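PDB 4HKT: inositol 2-dehydrogenase, which catalyses the NAD-dependent oxidation of myo-inositol to scyllo-inosose (2-keto-myo-inositol), the first step of myo-inositol degradation. Local coordinates for residues G166-D171 and A206-S211. Numbering follows the deposited sequence.
With EDO (1,2-ethanediol), chain Y; EDO (1,2-ethanediol), chain X.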
ATOM      1  N   GLY B 166      26.581   2.772  27.180  1.00 17.36           N
ATOM      2  CA  GLY B 166      27.637   2.606  26.222  1.00 18.56           C
ATOM      3  C   GLY B 166      27.507   3.387  24.907  1.00 17.71           C
ATOM      4  O   GLY B 166      28.342   3.214  23.996  1.00 16.82           O
ATOM      5  N   GLY B 167      26.457   4.191  24.795  1.00 16.50           N
ATOM      6  CA  GLY B 167      26.245   5.061  23.652  1.00 17.04           C
ATOM      7  C   GLY B 167      25.399   4.404  22.590  1.00 16.72           C
ATOM      8  O   GLY B 167      25.126   3.196  22.651  1.00 15.46           O
ATOM      9  N   ILE B 168      24.930   5.231  21.652  1.00 16.92           N
ATOM     10  CA  ILE B 168      23.889   4.818  20.733  1.00 15.81           C
ATOM     11  C   ILE B 168      24.284   3.571  19.932  1.00 14.93           C
ATOM     12  O   ILE B 168      23.440   2.678  19.694  1.00 14.43           O
ATOM     13  CB  ILE B 168      23.484   5.976  19.791  1.00 15.81           C
ATOM     14  CG1 ILE B 168      22.284   5.588  18.943  1.00 15.78           C
ATOM     15  CG2 ILE B 168      24.638   6.352  18.846  1.00 16.22           C
ATOM     16  CD1 ILE B 168      21.671   6.780  18.257  1.00 15.56           C
ATOM     17  N   PHE B 169      25.560   3.444  19.577  1.00 14.76           N
ATOM     18  CA  PHE B 169      25.979   2.281  18.762  1.00 14.54           C
ATOM     19  C   PHE B 169      25.883   0.991  19.542  1.00 16.82           C
ATOM     20  O   PHE B 169      25.439  -0.020  19.015  1.00 15.41           O
ATOM     21  CB  PHE B 169      27.377   2.480  18.233  1.00 14.85           C
ATOM     22  CG  PHE B 169      27.477   3.598  17.207  1.00 14.89           C
ATOM     23  CD1 PHE B 169      26.788   3.504  15.999  1.00 15.04           C
ATOM     24  CD2 PHE B 169      28.272   4.710  17.438  1.00 16.04           C
ATOM     25  CE1 PHE B 169      26.886   4.500  15.050  1.00 15.24           C
ATOM     26  CE2 PHE B 169      28.364   5.722  16.494  1.00 16.86           C
ATOM     27  CZ  PHE B 169      27.673   5.612  15.289  1.00 16.09           C
ATOM     28  N   ARG B 170      26.293   1.038  20.811  1.00 17.43           N
ATOM     29  CA  ARG B 170      26.226  -0.128  21.695  1.00 18.10           C
ATOM     30  C   ARG B 170      24.821  -0.418  22.192  1.00 17.81           C
ATOM     31  O   ARG B 170      24.486  -1.565  22.454  1.00 17.27           O
ATOM     32  CB  ARG B 170      27.210   0.014  22.857  1.00 17.11           C
ATOM     33  CG  ARG B 170      28.642   0.196  22.387  1.00 17.16           C
ATOM     34  CD  ARG B 170      29.670   0.013  23.503  1.00 18.64           C
ATOM     35  NE  ARG B 170      31.052   0.242  23.062  1.00 20.08           N
ATOM     36  CZ  ARG B 170      31.671   1.413  23.015  1.00 20.29           C
ATOM     37  NH1 ARG B 170      31.045   2.518  23.371  1.00 20.46           N
ATOM     38  NH2 ARG B 170      32.945   1.476  22.588  1.00 20.50           N
ATOM     39  N   ASP B 171      23.992   0.612  22.302  1.00 18.80           N
ATOM     40  CA  ASP B 171      22.690   0.474  22.946  1.00 17.92           C
ATOM     41  C   ASP B 171      21.554   0.267  21.965  1.00 19.16           C
ATOM     42  O   ASP B 171      20.617  -0.497  22.266  1.00 17.91           O
ATOM     43  CB  ASP B 171      22.359   1.667  23.835  1.00 17.48           C
ATOM     44  CG  ASP B 171      21.009   1.515  24.545  1.00 19.52           C
ATOM     45  OD1 ASP B 171      20.939   0.671  25.450  1.00 21.42           O
ATOM     46  OD2 ASP B 171      20.028   2.227  24.218  1.00 19.38           O
ATOM     47  N   ALA B 206      25.869  14.663  27.382  1.00 24.23           N
ATOM     48  CA  ALA B 206      26.171  13.391  28.050  1.00 24.00           C
ATOM     49  C   ALA B 206      27.249  12.557  27.328  1.00 24.02           C
ATOM     50  O   ALA B 206      27.593  11.483  27.772  1.00 25.92           O
ATOM     51  CB  ALA B 206      24.893  12.564  28.212  1.00 23.34           C
ATOM     52  N   GLY B 207      27.774  13.039  26.213  1.00 23.80           N
ATOM     53  CA  GLY B 207      28.792  12.270  25.485  1.00 23.56           C
ATOM     54  C   GLY B 207      28.270  11.263  24.454  1.00 21.09           C
ATOM     55  O   GLY B 207      29.026  10.391  24.014  1.00 21.52           O
ATOM     56  N   ASP B 208      27.017  11.416  24.021  1.00 19.25           N
ATOM     57  CA  ASP B 208      26.394  10.461  23.116  1.00 19.01           C
ATOM     58  C   ASP B 208      25.931  11.199  21.839  1.00 18.06           C
ATOM     59  O   ASP B 208      26.015  12.399  21.742  1.00 19.53           O
ATOM     60  CB  ASP B 208      25.219   9.753  23.802  1.00 18.55           C
ATOM     61  CG  ASP B 208      24.867   8.420  23.171  1.00 20.44           C
ATOM     62  OD1 ASP B 208      25.633   7.898  22.285  1.00 20.05           O
ATOM     63  OD2 ASP B 208      23.800   7.875  23.564  1.00 20.94           O
ATOM     64  N   TYR B 209      25.449  10.429  20.871  1.00 17.73           N
ATOM     65  CA  TYR B 209      24.914  10.940  19.666  1.00 17.06           C
ATOM     66  C   TYR B 209      23.496  10.437  19.609  1.00 16.64           C
ATOM     67  O   TYR B 209      23.169   9.400  20.226  1.00 17.40           O
ATOM     68  CB  TYR B 209      25.726  10.390  18.465  1.00 17.96           C
ATOM     69  CG  TYR B 209      27.176  10.855  18.373  1.00 19.87           C
ATOM     70  CD1 TYR B 209      27.489  12.138  17.926  1.00 21.49           C
ATOM     71  CD2 TYR B 209      28.233   9.989  18.676  1.00 22.28           C
ATOM     72  CE1 TYR B 209      28.807  12.578  17.830  1.00 21.77           C
ATOM     73  CE2 TYR B 209      29.553  10.415  18.572  1.00 22.03           C
ATOM     74  CZ  TYR B 209      29.826  11.709  18.151  1.00 23.80           C
ATOM     75  OH  TYR B 209      31.144  12.095  18.025  1.00 26.04           O
ATOM     76  N   ASP B 210      22.672  11.076  18.784  1.00 16.05           N
ATOM     77  CA  ASP B 210      21.274  10.652  18.630  1.00 16.32           C
ATOM     78  C   ASP B 210      20.799  10.322  17.219  1.00 15.25           C
ATOM     79  O   ASP B 210      19.658   9.877  17.039  1.00 16.40           O
ATOM     80  CB  ASP B 210      20.336  11.672  19.291  1.00 17.68           C
ATOM     81  CG  ASP B 210      20.366  13.041  18.607  1.00 20.31           C
ATOM     82  OD1 ASP B 210      20.505  13.125  17.339  1.00 18.52           O
ATOM     83  OD2 ASP B 210      20.237  14.053  19.366  1.00 19.33           O
ATOM     84  N   SER B 211      21.657  10.534  16.228  1.00 15.97           N
ATOM     85  CA  SER B 211      21.343  10.335  14.824  1.00 16.44           C
ATOM     86  C   SER B 211      22.612   9.820  14.128  1.00 16.62           C
ATOM     87  O   SER B 211      23.648  10.512  14.105  1.00 14.90           O
ATOM     88  CB  SER B 211      20.929  11.656  14.185  1.00 17.77           C
ATOM     89  OG  SER B 211      19.838  12.234  14.884  1.00 17.55           O
TER
HETATM   90  C1  EDO Y 408      27.393   7.088  26.117  1.00 41.91           C
HETATM   91  O1  EDO Y 408      28.636   6.375  26.181  1.00 44.12           O
HETATM   92  C2  EDO Y 408      27.319   7.999  27.323  1.00 45.71           C
HETATM   93  O2  EDO Y 408      28.353   8.978  27.257  1.00 45.33           O
HETATM   94  C1  EDO X 407      16.840   1.725  23.744  1.00 43.23           C
HETATM   95  O1  EDO X 407      17.683   1.859  24.887  1.00 35.81           O
HETATM   96  C2  EDO X 407      17.549   1.034  22.574  1.00 43.41           C
HETATM   97  O2  EDO X 407      16.905   1.396  21.351  1.00 37.53           O
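Ile168 touches Tyr209 through its CG2 methyl, 4.2 Å from the tyrosine CB, and the same methyl sits over one face of the Phe169 ring, toward the rim, 4.2 Å above the plane. At the edge of the Arg170 guanidinium, in its plane, lies Gly166 C, with Arg170 NH1 hydrogen-bonded to Gly166 O. The carboxylate of Asp208 is met by the backbone at the start of helix 168-184, in the C-terminal domain of this Gfo/Idh/MocA enzyme. Gly167 is the N-cap residue, and Asp208, from the loop leading into strand 211-218, reaches the first turn from outside it. With CG anti to its own backbone N (chi1 -158°), Asp208 accepts a hydrogen bond from Ile168 N on the syn lone pair of OD1 (2.8 Å, N-H...O 152°), which ties the helix start to the loop. A weak hydrogen bond from Tyr209 N gives OD1 a second, local grip; the nearby helix N-terminus would probably stabilise its negative charge. Gly167 CA comes within 3.2 Å of Asp208 OD1. Phe169 and Tyr209 both pack on Val322 of helix 305-324, while Ile168 and Phe169 reach Val212 of the sheet. Ile168 meets the loop backbone: CB lies 3.5 Å from Tyr209 O, and CD1 is 3.8 Å from Asp210 C.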